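Transketolase (Campylobacter jejuni, PDB 3L84) belongs to the thiamine diphosphate-dependent transketolase family and forms dimers of multidomain subunits. Local coordinates at residues K481-Q484 with I485-A489; F439-S443 with I444-E448. One frame throughout, in Å; residues are numbered along the deposited sequence.

Both contacts are local and fall in the range of the pyrimidine binding domain. Contact 2 comes first along the chain, at the carboxyl end of strand 436-440. Contact 1 is in the last turns of helix 476-488. Their centres are 24 Å apart, and their nearest atoms are about 9 Å apart without touching. Strand 493-496 connects them: Phe-495 packs against Ala-482 and Ala-486 of contact 1, and its backbone bonds to Phe-439 of contact 2. Carboxyl strand ends of such parallel sheets usually face the cofactor cleft in this family. Contact 2 is therefore probably closer to that cleft, whereas contact 1 is packing on the helix layer.

Contact 1: residues K481-Q484 with I485-A489; sequences KAWQ and IALNA
Leu-487, one helical turn after Trp-483, meets the indole at its edge. Its CG lies near the ring plane, 4.2 Å from Trp-483 CE3, and the two side chains cross at a slant. The Leu-487 side chain also leans on the backbone of Trp-483. CG is anti to its own carbonyl carbon (chi1 -68°), which carries it back along the helix to 3.4 Å from Trp-483 O. That oxygen accepts Leu-487 N at 2.9 Å in a nearly straight bond. The same pattern appears on another side of the helix. Ile-485 has CG1 anti to its carbonyl carbon and beside its own N (chi1 -62°). CG1 then sits 3.3 Å from Lys-481 O, which also accepts Ile-485 N at 3.1 Å. Ala-486 N bonds to Ala-482 O at 2.8 Å, so three consecutive i to i+4 bonds run through the segment. This is the end of helix 476-488, the crossover helix of a beta-alpha-beta unit with strands 469-471 and 493-496. Ala-482 and Ala-486 turn their methyls to Phe-495 on strand 493-496. The indole of Trp-483 stacks on that phenylalanine and reaches Leu-351 of helix 340-354, which Leu-487 also touches. Lys-481 extends away from the turn to a salt bridge with Asp-512. A weak backbone bond joins Asn-488 N to Ile-485 O.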
# COMPACT_ATOMS: atom_id res chain seq x y z
N LYS A 481 -22.87 -18.64 0.09
CA LYS A 481 -22.52 -19.28 -1.17
C LYS A 481 -21.11 -18.85 -1.62
O LYS A 481 -20.36 -19.66 -2.18
CB LYS A 481 -23.58 -18.98 -2.24
CG LYS A 481 -24.90 -19.65 -1.96
CD LYS A 481 -25.99 -19.12 -2.89
CE LYS A 481 -27.34 -19.78 -2.73
NZ LYS A 481 -28.35 -19.02 -3.56
N ALA A 482 -20.76 -17.59 -1.34
CA ALA A 482 -19.44 -17.08 -1.68
C ALA A 482 -18.37 -17.84 -0.90
O ALA A 482 -17.35 -18.21 -1.47
CB ALA A 482 -19.33 -15.59 -1.35
N TRP A 483 -18.56 -18.07 0.40
CA TRP A 483 -17.61 -18.86 1.18
C TRP A 483 -17.49 -20.28 0.65
O TRP A 483 -16.39 -20.84 0.63
CB TRP A 483 -18.00 -18.86 2.66
CG TRP A 483 -17.36 -17.72 3.40
CD1 TRP A 483 -17.94 -16.56 3.81
CD2 TRP A 483 -15.97 -17.64 3.77
NE1 TRP A 483 -17.00 -15.78 4.46
CE2 TRP A 483 -15.79 -16.41 4.43
CE3 TRP A 483 -14.87 -18.47 3.59
CZ2 TRP A 483 -14.56 -16.02 4.94
CZ3 TRP A 483 -13.65 -18.09 4.09
CH2 TRP A 483 -13.49 -16.86 4.76
N GLN A 484 -18.61 -20.91 0.28
CA GLN A 484 -18.54 -22.27 -0.24
C GLN A 484 -17.66 -22.33 -1.48
O GLN A 484 -16.86 -23.24 -1.64
CB GLN A 484 -19.94 -22.84 -0.46
CG GLN A 484 -20.70 -23.07 0.85
CD GLN A 484 -22.15 -23.41 0.65
OE1 GLN A 484 -22.86 -22.73 -0.07
NE2 GLN A 484 -22.61 -24.47 1.36
N ILE A 485 -17.80 -21.34 -2.36
CA ILE A 485 -16.91 -21.24 -3.52
C ILE A 485 -15.48 -20.95 -3.11
O ILE A 485 -14.54 -21.61 -3.60
CB ILE A 485 -17.41 -20.17 -4.49
CG1 ILE A 485 -18.80 -20.51 -5.02
CG2 ILE A 485 -16.41 -19.96 -5.64
CD1 ILE A 485 -19.63 -19.28 -5.48
N ALA A 486 -15.28 -19.99 -2.23
CA ALA A 486 -13.93 -19.60 -1.85
C ALA A 486 -13.13 -20.75 -1.24
O ALA A 486 -11.94 -20.91 -1.54
CB ALA A 486 -13.96 -18.45 -0.87
N LEU A 487 -13.76 -21.58 -0.41
CA LEU A 487 -13.04 -22.70 0.19
C LEU A 487 -12.64 -23.74 -0.82
O LEU A 487 -11.64 -24.39 -0.60
CB LEU A 487 -13.85 -23.33 1.33
CG LEU A 487 -13.98 -22.41 2.52
CD1 LEU A 487 -15.05 -22.97 3.44
CD2 LEU A 487 -12.74 -22.19 3.34
N ASN A 488 -13.40 -23.92 -1.89
CA ASN A 488 -13.13 -24.90 -2.94
C ASN A 488 -12.24 -24.36 -4.05
O ASN A 488 -11.71 -25.11 -4.87
CB ASN A 488 -14.41 -25.46 -3.57
CG ASN A 488 -15.12 -26.52 -2.71
OD1 ASN A 488 -16.29 -26.79 -2.93
ND2 ASN A 488 -14.40 -27.15 -1.82
N ALA A 489 -12.06 -23.04 -4.10
CA ALA A 489 -11.32 -22.39 -5.17
C ALA A 489 -9.83 -22.62 -5.06
O ALA A 489 -9.32 -23.04 -4.02
CB ALA A 489 -11.58 -20.87 -5.17

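Contact 2: residues F439-S443 with I444-E448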
# COMPACT_ATOMS: atom_id res chain seq x y z
N PHE A 439 -13.07 -7.44 4.05
CA PHE A 439 -13.06 -5.99 3.90
C PHE A 439 -14.45 -5.45 4.17
O PHE A 439 -15.31 -5.53 3.30
CB PHE A 439 -12.63 -5.60 2.49
CG PHE A 439 -11.22 -6.02 2.09
CD1 PHE A 439 -10.14 -5.88 2.94
CD2 PHE A 439 -10.99 -6.49 0.83
CE1 PHE A 439 -8.86 -6.23 2.51
CE2 PHE A 439 -9.72 -6.84 0.40
CZ PHE A 439 -8.67 -6.72 1.24
N THR A 440 -14.66 -4.83 5.32
CA THR A 440 -15.95 -4.27 5.66
C THR A 440 -15.97 -2.79 5.34
O THR A 440 -14.97 -2.20 4.88
CB THR A 440 -16.35 -4.53 7.12
OG1 THR A 440 -15.59 -3.69 8.00
CG2 THR A 440 -16.14 -6.00 7.49
N HIS A 441 -17.11 -2.16 5.50
CA HIS A 441 -17.25 -0.71 5.32
C HIS A 441 -16.96 -0.38 3.87
O HIS A 441 -16.13 0.45 3.52
CB HIS A 441 -16.37 0.04 6.31
CG HIS A 441 -16.83 -0.09 7.72
ND1 HIS A 441 -16.94 -1.31 8.36
CD2 HIS A 441 -17.22 0.85 8.61
CE1 HIS A 441 -17.38 -1.11 9.60
NE2 HIS A 441 -17.58 0.19 9.76
N ASP A 442 -17.73 -0.99 2.98
CA ASP A 442 -17.36 -1.04 1.55
C ASP A 442 -17.69 0.15 0.68
O ASP A 442 -17.32 0.11 -0.48
CB ASP A 442 -18.00 -2.27 0.89
CG ASP A 442 -19.50 -2.17 0.70
OD1 ASP A 442 -20.18 -1.62 1.57
OD2 ASP A 442 -19.99 -2.74 -0.30
N SER A 443 -18.33 1.18 1.19
CA SER A 443 -18.81 2.23 0.31
C SER A 443 -19.05 3.53 1.06
O SER A 443 -18.81 3.65 2.25
CB SER A 443 -20.10 1.80 -0.39
OG SER A 443 -21.19 1.92 0.51
N ILE A 444 -19.58 4.51 0.33
CA ILE A 444 -20.09 5.77 0.91
C ILE A 444 -21.12 5.53 2.00
O ILE A 444 -21.37 6.44 2.78
CB ILE A 444 -20.71 6.69 -0.17
CG1 ILE A 444 -21.69 5.94 -1.11
CG2 ILE A 444 -19.60 7.33 -1.00
CD1 ILE A 444 -22.66 6.88 -1.89
N GLY A 445 -21.69 4.32 2.11
CA GLY A 445 -22.56 3.97 3.21
C GLY A 445 -21.89 4.05 4.58
O GLY A 445 -22.57 4.09 5.62
N VAL A 446 -20.57 4.11 4.60
CA VAL A 446 -19.82 4.46 5.81
C VAL A 446 -20.35 5.73 6.49
O VAL A 446 -20.42 5.83 7.72
CB VAL A 446 -18.32 4.58 5.44
CG1 VAL A 446 -17.53 5.38 6.49
CG2 VAL A 446 -17.74 3.19 5.29
N GLY A 447 -20.71 6.73 5.69
CA GLY A 447 -21.33 7.94 6.21
C GLY A 447 -20.36 8.95 6.78
O GLY A 447 -19.53 9.49 6.08
N GLU A 448 -20.50 9.25 8.06
CA GLU A 448 -19.93 10.45 8.64
C GLU A 448 -18.40 10.51 8.64
O GLU A 448 -17.83 11.61 8.61
CB GLU A 448 -20.44 10.66 10.08
CG GLU A 448 -21.95 11.03 10.18
CD GLU A 448 -22.88 9.86 10.29
OE1 GLU A 448 -22.54 8.71 9.91
OE2 GLU A 448 -23.99 10.12 10.82
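The His-441 imidazole meets Val-446 at its edge. Val-446 CG2 lies near the ring plane, 4.1 Å from His-441 CD2, and comes closer to His-441 CB, at 3.6 Å. The two side chains cross at about a right angle. Another part of the rim has Thr-440 CB in plane, and the ring of Phe-414 meets the imidazole at about 40°. His-441 ND1 donates to Thr-440 OG1 at 2.8 Å, with the oxygen 20° out of the ring plane. The bond to Thr-440 OG1 probably helps fix the rotation of the imidazole, and that hydroxyl is itself hydrogen-bonded to Asn-369 OD1. The chain here leaves strand 436-440 of the parallel sheet and enters a short 3-10 turn. Ser-443 opens that turn with an ST turn. Its OG sits between the backbone N and the carbonyl carbon (chi1 77°), where it accepts Gly-445 N at 2.9 Å. Ser-443 O takes Val-446 N at 3.0 Å, with the donor well above the carbonyl plane. Val-446 CG2 also packs 3.3 Å from Ser-443 O. Ile-444 points away from 439-443 and rests on Val-614 and Phe-615 of helix 611-617.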